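Local coordinates for protein beta-carbonic anhydrase (Methanothermobacter thermautotrophicus, PDB 1G5C) that catalyses the reversible hydration of carbon dioxide to bicarbonate, as a zinc-dependent carbonic anhydrase of the beta class, at residues A[58-63]-A[82-87]; A[134-139]-A[149-154]; A[27-32]-A[50-55]. All blocks are in the same frame, centred on the assembly; numbering follows the deposited sequence.

Contact 1 of 3, residues A[58-63]-A[82-87]; sequences AGNIVD and IIIVGH. With ZN (zinc ion), chain G.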
ATOM      1  N   ALA A  58      -3.179   7.396  -3.910  1.00 15.97           N
ATOM      2  CA  ALA A  58      -3.240   8.831  -4.165  1.00 16.71           C
ATOM      3  C   ALA A  58      -4.308   9.534  -3.321  1.00 17.29           C
ATOM      4  O   ALA A  58      -5.504   9.325  -3.531  1.00 15.73           O
ATOM      5  CB  ALA A  58      -3.495   9.088  -5.664  1.00 18.65           C
ATOM      6  N   GLY A  59      -3.873  10.355  -2.363  1.00 16.40           N
ATOM      7  CA  GLY A  59      -4.811  11.090  -1.521  1.00 12.62           C
ATOM      8  C   GLY A  59      -5.353  10.365  -0.309  1.00 15.25           C
ATOM      9  O   GLY A  59      -6.263  10.876   0.347  1.00 12.54           O
ATOM     10  N   ASN A  60      -4.784   9.199   0.016  1.00 12.60           N
ATOM     11  CA  ASN A  60      -5.244   8.382   1.139  1.00 13.92           C
ATOM     12  C   ASN A  60      -6.763   8.304   1.200  1.00 17.00           C
ATOM     13  O   ASN A  60      -7.400   8.573   2.227  1.00 18.17           O
ATOM     14  CB  ASN A  60      -4.667   8.862   2.486  1.00  9.59           C
ATOM     15  CG  ASN A  60      -4.904  10.341   2.749  1.00 10.76           C
ATOM     16  OD1 ASN A  60      -4.124  11.187   2.330  1.00 15.43           O
ATOM     17  ND2 ASN A  60      -5.974  10.652   3.450  1.00 11.94           N
ATOM     18  N   ILE A  61      -7.337   7.932   0.066  1.00 17.58           N
ATOM     19  CA  ILE A  61      -8.780   7.775  -0.066  1.00 19.17           C
ATOM     20  C   ILE A  61      -9.126   6.309   0.199  1.00 17.98           C
ATOM     21  O   ILE A  61      -8.511   5.407  -0.366  1.00 18.75           O
ATOM     22  CB  ILE A  61      -9.221   8.145  -1.476  1.00 21.36           C
ATOM     23  CG1 ILE A  61      -8.946   9.625  -1.716  1.00 22.97           C
ATOM     24  CG2 ILE A  61     -10.713   7.806  -1.677  1.00 23.79           C
ATOM     25  CD1 ILE A  61      -9.185  10.047  -3.154  1.00 25.53           C
ATOM     26  N   VAL A  62     -10.098   6.073   1.066  1.00 19.56           N
ATOM     27  CA  VAL A  62     -10.500   4.717   1.405  1.00 19.42           C
ATOM     28  C   VAL A  62     -11.455   4.150   0.359  1.00 24.04           C
ATOM     29  O   VAL A  62     -12.633   4.514   0.315  1.00 24.28           O
ATOM     30  CB  VAL A  62     -11.182   4.682   2.790  1.00 20.43           C
ATOM     31  CG1 VAL A  62     -11.639   3.264   3.112  1.00 21.77           C
ATOM     32  CG2 VAL A  62     -10.221   5.185   3.855  1.00 17.37           C
ATOM     33  N   ASP A  63     -10.936   3.287  -0.506  1.00 23.83           N
ATOM     34  CA  ASP A  63     -11.751   2.655  -1.539  1.00 24.86           C
ATOM     35  C   ASP A  63     -11.754   1.152  -1.244  1.00 24.63           C
ATOM     36  O   ASP A  63     -11.254   0.721  -0.198  1.00 20.64           O
ATOM     37  CB  ASP A  63     -11.177   2.946  -2.940  1.00 25.83           C
ATOM     38  CG  ASP A  63      -9.740   2.464  -3.105  1.00 31.31           C
ATOM     39  OD1 ASP A  63      -9.169   2.615  -4.212  1.00 30.84           O
ATOM     40  OD2 ASP A  63      -9.178   1.929  -2.126  1.00 33.29           O
ATOM     41  N   ILE A  82      -6.282   1.094  13.376  1.00 18.46           N
ATOM     42  CA  ILE A  82      -5.994   1.666  12.067  1.00 17.08           C
ATOM     43  C   ILE A  82      -5.958   3.183  12.201  1.00 18.19           C
ATOM     44  O   ILE A  82      -6.819   3.768  12.873  1.00 18.15           O
ATOM     45  CB  ILE A  82      -7.102   1.308  11.042  1.00 17.90           C
ATOM     46  CG1 ILE A  82      -7.208  -0.207  10.888  1.00 18.59           C
ATOM     47  CG2 ILE A  82      -6.800   1.980   9.697  1.00 13.82           C
ATOM     48  CD1 ILE A  82      -8.385  -0.650  10.037  1.00 20.85           C
ATOM     49  N   ILE A  83      -4.976   3.813  11.563  1.00 14.36           N
ATOM     50  CA  ILE A  83      -4.842   5.267  11.599  1.00 13.30           C
ATOM     51  C   ILE A  83      -4.719   5.815  10.187  1.00 13.47           C
ATOM     52  O   ILE A  83      -3.756   5.501   9.463  1.00 12.26           O
ATOM     53  CB  ILE A  83      -3.568   5.734  12.380  1.00 12.43           C
ATOM     54  CG1 ILE A  83      -3.570   5.181  13.800  1.00 15.80           C
ATOM     55  CG2 ILE A  83      -3.528   7.260  12.439  1.00 13.73           C
ATOM     56  CD1 ILE A  83      -2.273   5.484  14.592  1.00 18.80           C
ATOM     57  N   ILE A  84      -5.697   6.610   9.770  1.00 10.90           N
ATOM     58  CA  ILE A  84      -5.606   7.218   8.457  1.00 10.85           C
ATOM     59  C   ILE A  84      -4.852   8.512   8.719  1.00 14.75           C
ATOM     60  O   ILE A  84      -5.159   9.220   9.697  1.00 15.23           O
ATOM     61  CB  ILE A  84      -6.995   7.557   7.870  1.00 14.81           C
ATOM     62  CG1 ILE A  84      -7.800   6.267   7.647  1.00 14.50           C
ATOM     63  CG2 ILE A  84      -6.821   8.353   6.564  1.00 11.00           C
ATOM     64  CD1 ILE A  84      -9.270   6.490   7.209  1.00 13.82           C
ATOM     65  N   VAL A  85      -3.843   8.801   7.896  1.00 10.18           N
ATOM     66  CA  VAL A  85      -3.081  10.035   8.044  1.00  9.57           C
ATOM     67  C   VAL A  85      -3.087  10.835   6.736  1.00 14.31           C
ATOM     68  O   VAL A  85      -2.442  10.460   5.738  1.00 12.70           O
ATOM     69  CB  VAL A  85      -1.603   9.770   8.460  1.00 13.45           C
ATOM     70  CG1 VAL A  85      -0.869  11.105   8.662  1.00 10.96           C
ATOM     71  CG2 VAL A  85      -1.552   8.952   9.744  1.00  9.68           C
ATOM     72  N   GLY A  86      -3.866  11.914   6.715  1.00 11.13           N
ATOM     73  CA  GLY A  86      -3.866  12.759   5.538  1.00 10.69           C
ATOM     74  C   GLY A  86      -2.757  13.771   5.756  1.00 12.82           C
ATOM     75  O   GLY A  86      -2.098  13.746   6.802  1.00 13.23           O
ATOM     76  N   HIS A  87      -2.531  14.669   4.803  1.00 11.93           N
ATOM     77  CA  HIS A  87      -1.481  15.658   4.997  1.00 14.78           C
ATOM     78  C   HIS A  87      -1.844  16.949   4.291  1.00 15.31           C
ATOM     79  O   HIS A  87      -2.613  16.945   3.337  1.00 14.28           O
ATOM     80  CB  HIS A  87      -0.140  15.142   4.453  1.00 10.80           C
ATOM     81  CG  HIS A  87      -0.130  14.962   2.970  1.00 13.08           C
ATOM     82  ND1 HIS A  87       0.288  15.956   2.103  1.00 14.51           N
ATOM     83  CD2 HIS A  87      -0.530  13.933   2.194  1.00 13.01           C
ATOM     84  CE1 HIS A  87       0.136  15.540   0.863  1.00 12.20           C
ATOM     85  NE2 HIS A  87      -0.356  14.314   0.879  1.00 11.36           N
TER
HETATM   86 ZN    ZN G1001      -1.285  13.606  -0.847  1.00 17.03          ZN
HETATM   87  O   HOH W   1      -4.278  14.011   2.327  1.00 14.29           O
HETATM   88  O   HOH W   2      -0.056  14.609  -2.113  1.00 15.71           O
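The zinc site of this beta-class carbonic anhydrase is flanked by the contact of Asn60 and Val62 with Ile84 and Gly86. Segment 58-63 is the loop between strand 53-57 and helix 64-77. Segment 82-87 makes up nearly all of strand 81-87, a central strand of the alpha/beta fold, and its last residue, His87, binds the metal. No direct hydrogen bond joins the two. Asn60 turns its amide to the bare backbone of Gly86: OD1 and ND2 each lie 3.6 Å from Gly86 CA. With chi1 at 53°, CG sits between the backbone N and the carbonyl carbon, which brings the amide down on the strand. A side chain on Gly86 would press on ND2. The same nitrogen lies 4.0 Å from Ile84 CG2. A water ties the two segments together. It donates to Asn60 OD1 at 2.8 Å and accepts from His87 N at 3.1 Å. The bond to OD1 is consistent with the oxygen end facing it. With an alanine here, the water would probably lose its OD1 acceptor and a gap would open over Gly86. Further along the loop the contact is apolar. Val62 CG2 meets Ile84 CD1 at 3.7 Å, and the two side chains cross at about a right angle. The extended Ile84 chain, chi2 174°, carries CD1 out to the loop. Leu139 of helix 128-141 packs on Ile84 and Val62. Asp63 then N-caps helix 64-77 through OD2 to Val66 N. At the other end, Cys32 and Cys90 join His87 on the zinc. His87 NE2 binds the metal at 2.1 Å, and the zinc-bound water, 2.0 Å from the zinc ion, lies in plane at the edge of the ring.

Contact 2 of 3, residues A[134-139]-A[149-154]; sequences EGVKRL and IGVHGL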
ATOM      1  N   GLU A 134     -14.037  11.268   6.226  1.00 18.65           N
ATOM      2  CA  GLU A 134     -14.831  10.420   5.348  1.00 20.30           C
ATOM      3  C   GLU A 134     -14.238   9.000   5.321  1.00 20.03           C
ATOM      4  O   GLU A 134     -14.972   8.009   5.319  1.00 17.81           O
ATOM      5  CB  GLU A 134     -14.827  11.014   3.938  1.00 24.90           C
ATOM      6  CG  GLU A 134     -15.552  10.180   2.892  1.00 34.99           C
ATOM      7  CD  GLU A 134     -16.991   9.878   3.283  1.00 38.25           C
ATOM      8  OE1 GLU A 134     -17.681  10.795   3.786  1.00 39.79           O
ATOM      9  OE2 GLU A 134     -17.434   8.727   3.079  1.00 42.73           O
ATOM     10  N   GLY A 135     -12.909   8.904   5.293  1.00 16.61           N
ATOM     11  CA  GLY A 135     -12.275   7.594   5.276  1.00 13.27           C
ATOM     12  C   GLY A 135     -12.565   6.856   6.565  1.00 15.13           C
ATOM     13  O   GLY A 135     -12.784   5.648   6.572  1.00 14.47           O
ATOM     14  N   VAL A 136     -12.562   7.579   7.676  1.00 15.28           N
ATOM     15  CA  VAL A 136     -12.850   6.948   8.960  1.00 17.99           C
ATOM     16  C   VAL A 136     -14.268   6.372   8.915  1.00 20.37           C
ATOM     17  O   VAL A 136     -14.506   5.217   9.295  1.00 21.01           O
ATOM     18  CB  VAL A 136     -12.732   7.973  10.118  1.00 19.09           C
ATOM     19  CG1 VAL A 136     -13.323   7.389  11.409  1.00 16.17           C
ATOM     20  CG2 VAL A 136     -11.235   8.344  10.330  1.00 16.29           C
ATOM     21  N   LYS A 137     -15.211   7.167   8.427  1.00 21.73           N
ATOM     22  CA  LYS A 137     -16.585   6.695   8.345  1.00 24.28           C
ATOM     23  C   LYS A 137     -16.718   5.445   7.479  1.00 21.39           C
ATOM     24  O   LYS A 137     -17.437   4.513   7.839  1.00 23.06           O
ATOM     25  CB  LYS A 137     -17.492   7.818   7.837  1.00 26.41           C
ATOM     26  CG  LYS A 137     -18.292   8.466   8.978  1.00 37.13           C
ATOM     27  CD  LYS A 137     -18.776   9.896   8.693  1.00 39.82           C
ATOM     28  CE  LYS A 137     -18.771  10.232   7.212  1.00 43.31           C
ATOM     29  NZ  LYS A 137     -19.488  11.505   6.937  1.00 48.17           N
ATOM     30  N   ARG A 138     -16.024   5.411   6.346  1.00 19.54           N
ATOM     31  CA  ARG A 138     -16.083   4.250   5.471  1.00 20.56           C
ATOM     32  C   ARG A 138     -15.555   2.991   6.131  1.00 20.81           C
ATOM     33  O   ARG A 138     -16.156   1.927   6.017  1.00 22.13           O
ATOM     34  CB  ARG A 138     -15.300   4.492   4.191  1.00 22.64           C
ATOM     35  CG  ARG A 138     -16.126   5.127   3.102  1.00 26.64           C
ATOM     36  CD  ARG A 138     -15.320   5.342   1.856  1.00 31.23           C
ATOM     37  NE  ARG A 138     -15.653   6.642   1.292  1.00 38.64           N
ATOM     38  CZ  ARG A 138     -15.322   7.048   0.071  1.00 41.90           C
ATOM     39  NH1 ARG A 138     -14.638   6.251  -0.745  1.00 39.87           N
ATOM     40  NH2 ARG A 138     -15.674   8.262  -0.333  1.00 44.10           N
ATOM     41  N   LEU A 139     -14.428   3.106   6.822  1.00 19.47           N
ATOM     42  CA  LEU A 139     -13.851   1.945   7.484  1.00 20.39           C
ATOM     43  C   LEU A 139     -14.774   1.461   8.595  1.00 21.76           C
ATOM     44  O   LEU A 139     -15.047   0.270   8.719  1.00 21.02           O
ATOM     45  CB  LEU A 139     -12.470   2.284   8.055  1.00 15.84           C
ATOM     46  CG  LEU A 139     -11.326   2.363   7.034  1.00 18.82           C
ATOM     47  CD1 LEU A 139     -10.070   2.868   7.707  1.00 18.66           C
ATOM     48  CD2 LEU A 139     -11.088   0.978   6.436  1.00 17.23           C
ATOM     49  N   ILE A 149     -12.192  -2.889  16.224  1.00 21.62           N
ATOM     50  CA  ILE A 149     -10.987  -2.253  15.677  1.00 21.18           C
ATOM     51  C   ILE A 149     -11.017  -0.731  15.899  1.00 20.60           C
ATOM     52  O   ILE A 149     -11.999  -0.068  15.575  1.00 17.47           O
ATOM     53  CB  ILE A 149     -10.850  -2.524  14.144  1.00 19.42           C
ATOM     54  CG1 ILE A 149     -10.975  -4.027  13.857  1.00 16.08           C
ATOM     55  CG2 ILE A 149      -9.507  -2.012  13.638  1.00 20.60           C
ATOM     56  CD1 ILE A 149      -9.991  -4.911  14.661  1.00 18.53           C
ATOM     57  N   GLY A 150      -9.949  -0.172  16.457  1.00 18.72           N
ATOM     58  CA  GLY A 150      -9.932   1.268  16.655  1.00 18.35           C
ATOM     59  C   GLY A 150      -9.544   1.954  15.356  1.00 20.11           C
ATOM     60  O   GLY A 150      -8.562   1.553  14.725  1.00 23.55           O
ATOM     61  N   VAL A 151     -10.304   2.969  14.941  1.00 17.13           N
ATOM     62  CA  VAL A 151     -10.019   3.684  13.695  1.00 16.86           C
ATOM     63  C   VAL A 151      -9.895   5.177  13.989  1.00 18.14           C
ATOM     64  O   VAL A 151     -10.852   5.825  14.446  1.00 16.38           O
ATOM     65  CB  VAL A 151     -11.123   3.429  12.650  1.00 18.39           C
ATOM     66  CG1 VAL A 151     -10.752   4.072  11.325  1.00 18.25           C
ATOM     67  CG2 VAL A 151     -11.314   1.934  12.461  1.00 16.75           C
ATOM     68  N   HIS A 152      -8.697   5.709  13.750  1.00 13.47           N
ATOM     69  CA  HIS A 152      -8.394   7.103  14.036  1.00 13.41           C
ATOM     70  C   HIS A 152      -8.090   7.884  12.770  1.00 16.37           C
ATOM     71  O   HIS A 152      -7.651   7.320  11.768  1.00 16.58           O
ATOM     72  CB  HIS A 152      -7.191   7.177  14.987  1.00 13.68           C
ATOM     73  CG  HIS A 152      -7.303   6.259  16.175  1.00 20.35           C
ATOM     74  ND1 HIS A 152      -8.193   6.479  17.200  1.00 18.55           N
ATOM     75  CD2 HIS A 152      -6.636   5.121  16.486  1.00 17.03           C
ATOM     76  CE1 HIS A 152      -8.068   5.517  18.102  1.00 17.29           C
ATOM     77  NE2 HIS A 152      -7.134   4.682  17.690  1.00 18.79           N
ATOM     78  N   GLY A 153      -8.323   9.190  12.822  1.00 17.15           N
ATOM     79  CA  GLY A 153      -8.061  10.033  11.676  1.00 16.15           C
ATOM     80  C   GLY A 153      -7.185  11.188  12.109  1.00 18.48           C
ATOM     81  O   GLY A 153      -7.493  11.866  13.092  1.00 15.25           O
ATOM     82  N   LEU A 154      -6.097  11.415  11.375  1.00 16.18           N
ATOM     83  CA  LEU A 154      -5.157  12.477  11.693  1.00 14.52           C
ATOM     84  C   LEU A 154      -4.757  13.159  10.411  1.00 17.23           C
ATOM     85  O   LEU A 154      -4.927  12.607   9.324  1.00 16.38           O
ATOM     86  CB  LEU A 154      -3.864  11.904  12.314  1.00 15.37           C
ATOM     87  CG  LEU A 154      -3.915  10.970  13.524  1.00 14.70           C
ATOM     88  CD1 LEU A 154      -2.500  10.505  13.876  1.00 15.88           C
ATOM     89  CD2 LEU A 154      -4.541  11.686  14.691  1.00 15.59           C
TER
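His152 NE2 hydrogen-bonds Glu170 OE2 and, weakly, Glu81 OE2, while the backbone O of the same residue touches Val136 CG2 across the contact at 4.0 Å. His152 ND1 is also held, by the backbone N of Asp169. The ring is therefore pinned at both nitrogens, on the side of the strand turned from helix 134-139. The contact itself is apolar. Val136 CG2 rests on the backbone of Gly153, 3.8 Å from its CA. Any side chain on Gly153 would point at the helix and clash with this methyl, so the glycine lets the helix come close. The axes of segment 134-139 and strand 150-154 come within 8.2 Å and run nearly antiparallel, at 169°. This is the helix-on-sheet layer of an alpha/beta fold: helix 128-141 is the last helix before the chain turns back into strand 150-156, which lies parallel to strand 81-87. Val151 continues the apolar contact. Its CG1, set opposite the backbone N by chi1 of -175°, reaches Leu139 CD1 at 3.9 Å and Val136 CG1 at 4.2 Å. The side chains of Val136 and Val151 lie alongside but run in opposing directions. Leu139 also packs on Ile82 of the neighbouring strand. The other side of the helix is charged. Arg138 NE meets Glu134 OE2 at 3.3 Å in a straight salt bridge, in the guanidinium plane and on the anti lone pair of the oxygen. Lys137 NZ makes a longer one to Glu134 OE1, and Arg138 NH1 turns to Val62 O.

Contact 3 of 3, residues A[27-32]-A[50-55]; sequences LCIITC and GDAKVI. With ZN (zinc ion), chain G.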
ATOM      1  N   LEU A  27      -0.665  -2.218  14.578  1.00 20.15           N
ATOM      2  CA  LEU A  27      -1.008  -1.021  13.808  1.00 19.13           C
ATOM      3  C   LEU A  27      -1.061  -1.092  12.278  1.00 18.25           C
ATOM      4  O   LEU A  27      -0.235  -1.748  11.627  1.00 13.32           O
ATOM      5  CB  LEU A  27       0.029   0.055  14.140  1.00 26.32           C
ATOM      6  CG  LEU A  27      -0.180   1.321  14.950  1.00 33.09           C
ATOM      7  CD1 LEU A  27       1.084   1.646  15.747  1.00 35.22           C
ATOM      8  CD2 LEU A  27      -0.498   2.455  14.002  1.00 38.79           C
ATOM      9  N   CYS A  28      -2.014  -0.369  11.702  1.00 13.69           N
ATOM     10  CA  CYS A  28      -2.098  -0.261  10.248  1.00 14.42           C
ATOM     11  C   CYS A  28      -2.261   1.223   9.974  1.00 15.65           C
ATOM     12  O   CYS A  28      -3.168   1.869  10.523  1.00 17.40           O
ATOM     13  CB  CYS A  28      -3.293  -1.002   9.663  1.00 18.33           C
ATOM     14  SG  CYS A  28      -3.406  -0.696   7.862  1.00 20.66           S
ATOM     15  N   ILE A  29      -1.376   1.769   9.144  1.00 13.22           N
ATOM     16  CA  ILE A  29      -1.416   3.183   8.790  1.00 13.18           C
ATOM     17  C   ILE A  29      -1.896   3.303   7.340  1.00 13.29           C
ATOM     18  O   ILE A  29      -1.424   2.580   6.444  1.00 12.29           O
ATOM     19  CB  ILE A  29      -0.001   3.848   8.865  1.00 13.31           C
ATOM     20  CG1 ILE A  29       0.662   3.619  10.230  1.00 14.35           C
ATOM     21  CG2 ILE A  29      -0.116   5.335   8.575  1.00 15.19           C
ATOM     22  CD1 ILE A  29       0.038   4.394  11.376  1.00 11.67           C
ATOM     23  N   ILE A  30      -2.835   4.209   7.106  1.00 12.87           N
ATOM     24  CA  ILE A  30      -3.327   4.461   5.758  1.00 10.58           C
ATOM     25  C   ILE A  30      -2.951   5.918   5.445  1.00 13.41           C
ATOM     26  O   ILE A  30      -3.343   6.839   6.173  1.00 10.50           O
ATOM     27  CB  ILE A  30      -4.864   4.280   5.668  1.00 14.57           C
ATOM     28  CG1 ILE A  30      -5.222   2.808   5.901  1.00 16.31           C
ATOM     29  CG2 ILE A  30      -5.364   4.711   4.295  1.00 15.46           C
ATOM     30  CD1 ILE A  30      -6.706   2.530   6.100  1.00 17.08           C
ATOM     31  N   THR A  31      -2.174   6.129   4.388  1.00 10.89           N
ATOM     32  CA  THR A  31      -1.778   7.483   4.040  1.00 13.29           C
ATOM     33  C   THR A  31      -1.605   7.689   2.533  1.00 13.60           C
ATOM     34  O   THR A  31      -2.024   6.842   1.722  1.00 13.58           O
ATOM     35  CB  THR A  31      -0.499   7.901   4.836  1.00 16.15           C
ATOM     36  OG1 THR A  31      -0.280   9.319   4.689  1.00 13.89           O
ATOM     37  CG2 THR A  31       0.743   7.097   4.358  1.00 14.87           C
ATOM     38  N   CYS A  32      -1.009   8.812   2.150  1.00 11.67           N
ATOM     39  CA  CYS A  32      -0.862   9.148   0.738  1.00 11.91           C
ATOM     40  C   CYS A  32       0.481   8.730   0.144  1.00 10.97           C
ATOM     41  O   CYS A  32       1.440   8.472   0.875  1.00 10.21           O
ATOM     42  CB  CYS A  32      -1.085  10.665   0.545  1.00 10.98           C
ATOM     43  SG  CYS A  32      -1.089  11.229  -1.188  1.00 14.31           S
ATOM     44  N   GLY A  50       9.064  -2.913  11.120  1.00 17.03           N
ATOM     45  CA  GLY A  50       8.283  -3.904  11.835  1.00 13.12           C
ATOM     46  C   GLY A  50       7.185  -3.323  12.719  1.00 15.98           C
ATOM     47  O   GLY A  50       6.376  -4.086  13.261  1.00 13.14           O
ATOM     48  N   ASP A  51       7.130  -1.992  12.845  1.00 15.74           N
ATOM     49  CA  ASP A  51       6.143  -1.325  13.714  1.00 16.15           C
ATOM     50  C   ASP A  51       4.716  -1.133  13.193  1.00 17.30           C
ATOM     51  O   ASP A  51       3.800  -0.910  13.985  1.00 17.97           O
ATOM     52  CB  ASP A  51       6.653   0.053  14.165  1.00 17.25           C
ATOM     53  CG  ASP A  51       7.817  -0.032  15.149  1.00 21.85           C
ATOM     54  OD1 ASP A  51       8.019  -1.090  15.785  1.00 21.02           O
ATOM     55  OD2 ASP A  51       8.529   0.976  15.299  1.00 23.46           O
ATOM     56  N   ALA A  52       4.518  -1.190  11.884  1.00 16.23           N
ATOM     57  CA  ALA A  52       3.172  -1.013  11.347  1.00 15.49           C
ATOM     58  C   ALA A  52       3.059  -1.485   9.913  1.00 15.81           C
ATOM     59  O   ALA A  52       4.050  -1.512   9.189  1.00 15.05           O
ATOM     60  CB  ALA A  52       2.778   0.474  11.417  1.00 17.57           C
ATOM     61  N   LYS A  53       1.845  -1.856   9.514  1.00 14.93           N
ATOM     62  CA  LYS A  53       1.557  -2.270   8.146  1.00 15.54           C
ATOM     63  C   LYS A  53       1.186  -0.940   7.500  1.00 17.78           C
ATOM     64  O   LYS A  53       0.466  -0.135   8.115  1.00 16.09           O
ATOM     65  CB  LYS A  53       0.366  -3.235   8.109  1.00 17.41           C
ATOM     66  CG  LYS A  53       0.697  -4.678   8.489  1.00 21.72           C
ATOM     67  CD  LYS A  53       1.168  -4.788   9.929  1.00 26.22           C
ATOM     68  CE  LYS A  53       1.382  -6.232  10.331  1.00 25.57           C
ATOM     69  NZ  LYS A  53       2.080  -6.352  11.627  1.00 26.43           N
ATOM     70  N   VAL A  54       1.651  -0.694   6.279  1.00 15.20           N
ATOM     71  CA  VAL A  54       1.385   0.608   5.662  1.00 13.28           C
ATOM     72  C   VAL A  54       0.714   0.541   4.291  1.00 13.16           C
ATOM     73  O   VAL A  54       1.219  -0.095   3.368  1.00 10.36           O
ATOM     74  CB  VAL A  54       2.715   1.431   5.542  1.00 17.81           C
ATOM     75  CG1 VAL A  54       2.438   2.848   5.015  1.00  9.91           C
ATOM     76  CG2 VAL A  54       3.393   1.523   6.898  1.00 15.08           C
ATOM     77  N   ILE A  55      -0.432   1.208   4.174  1.00 12.03           N
ATOM     78  CA  ILE A  55      -1.175   1.264   2.916  1.00  8.95           C
ATOM     79  C   ILE A  55      -1.056   2.684   2.372  1.00 10.97           C
ATOM     80  O   ILE A  55      -1.181   3.654   3.127  1.00 11.39           O
ATOM     81  CB  ILE A  55      -2.657   0.925   3.152  1.00 10.39           C
ATOM     82  CG1 ILE A  55      -2.764  -0.496   3.714  1.00 10.76           C
ATOM     83  CG2 ILE A  55      -3.455   1.059   1.842  1.00 10.18           C
ATOM     84  CD1 ILE A  55      -4.161  -0.865   4.268  1.00  9.38           C
TER
HETATM   85 ZN    ZN G1001      -1.285  13.606  -0.847  1.00 17.03          ZN
HETATM   86  O   HOH W   3       1.987  -2.970  14.746  1.00 17.62           O
HETATM   87  O   HOH W   2      -0.056  14.609  -2.113  1.00 15.71           O
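Cys28, Ile29 and Ile30 lie tightly beside Lys53, Val54 and Ile55 as parallel strands. Four backbone bonds join them: Lys53 N to Leu27 O, Ile29 N to Lys53 O, Ile55 N to Ile29 O at 2.8 Å, and Thr31 N to Ile55 O. The Ile55 bond is nearly straight, at 179°. On one face Ile55 CD1 touches both Cys28 SG, 3.7 Å away, and Ile30 CG1 at 4.2 Å. With SG anti to the backbone N, chi1 175°, Cys28 brings its sulfur to Ile55. Val66 of helix 64-77 packs on Ile30 and Ile55. On the other face Ile29 CG1 meets Ala52 CB at 4.0 Å. Lys53 is buried; its chain bends and NZ bonds to Ser19 and forms a salt bridge to Asp17. Gly50 and Val54 also bond through their backbones to the second subunit. The start of the pair is looser. Leu27 and Asp51 are partly exposed, and here a water bridges, accepting from Leu27 N and donating to Asp51 O, each at 2.8 Å. At the far end Cys32 SG binds the zinc ion at 2.4 Å. The two strands, linked through helix 40-45, form a beta-alpha-beta unit, with a zinc ligand ending the first strand.

Overall arrangement
Along the chain the contacts follow in series: contact 3, then contact 1, then contact 2. All three reach one mixed sheet, where strands 53-57, 27-32, 81-87 and 150-156 lie side by side in that order. Contact 1 is in the middle, its centre about 9 Å from that of contact 2 and about 10 Å from that of contact 3. Contacts 2 and 3 are about 13 Å apart, yet Leu139 still packs against Ile30. Contacts 1 and 3 share the zinc ion and its water, and both touch the second subunit. Contact 2 lays helix 128-141 on the sheet. Two of the three protein ligands, Cys32 and His87, end neighbouring strands; Cys90 is the third.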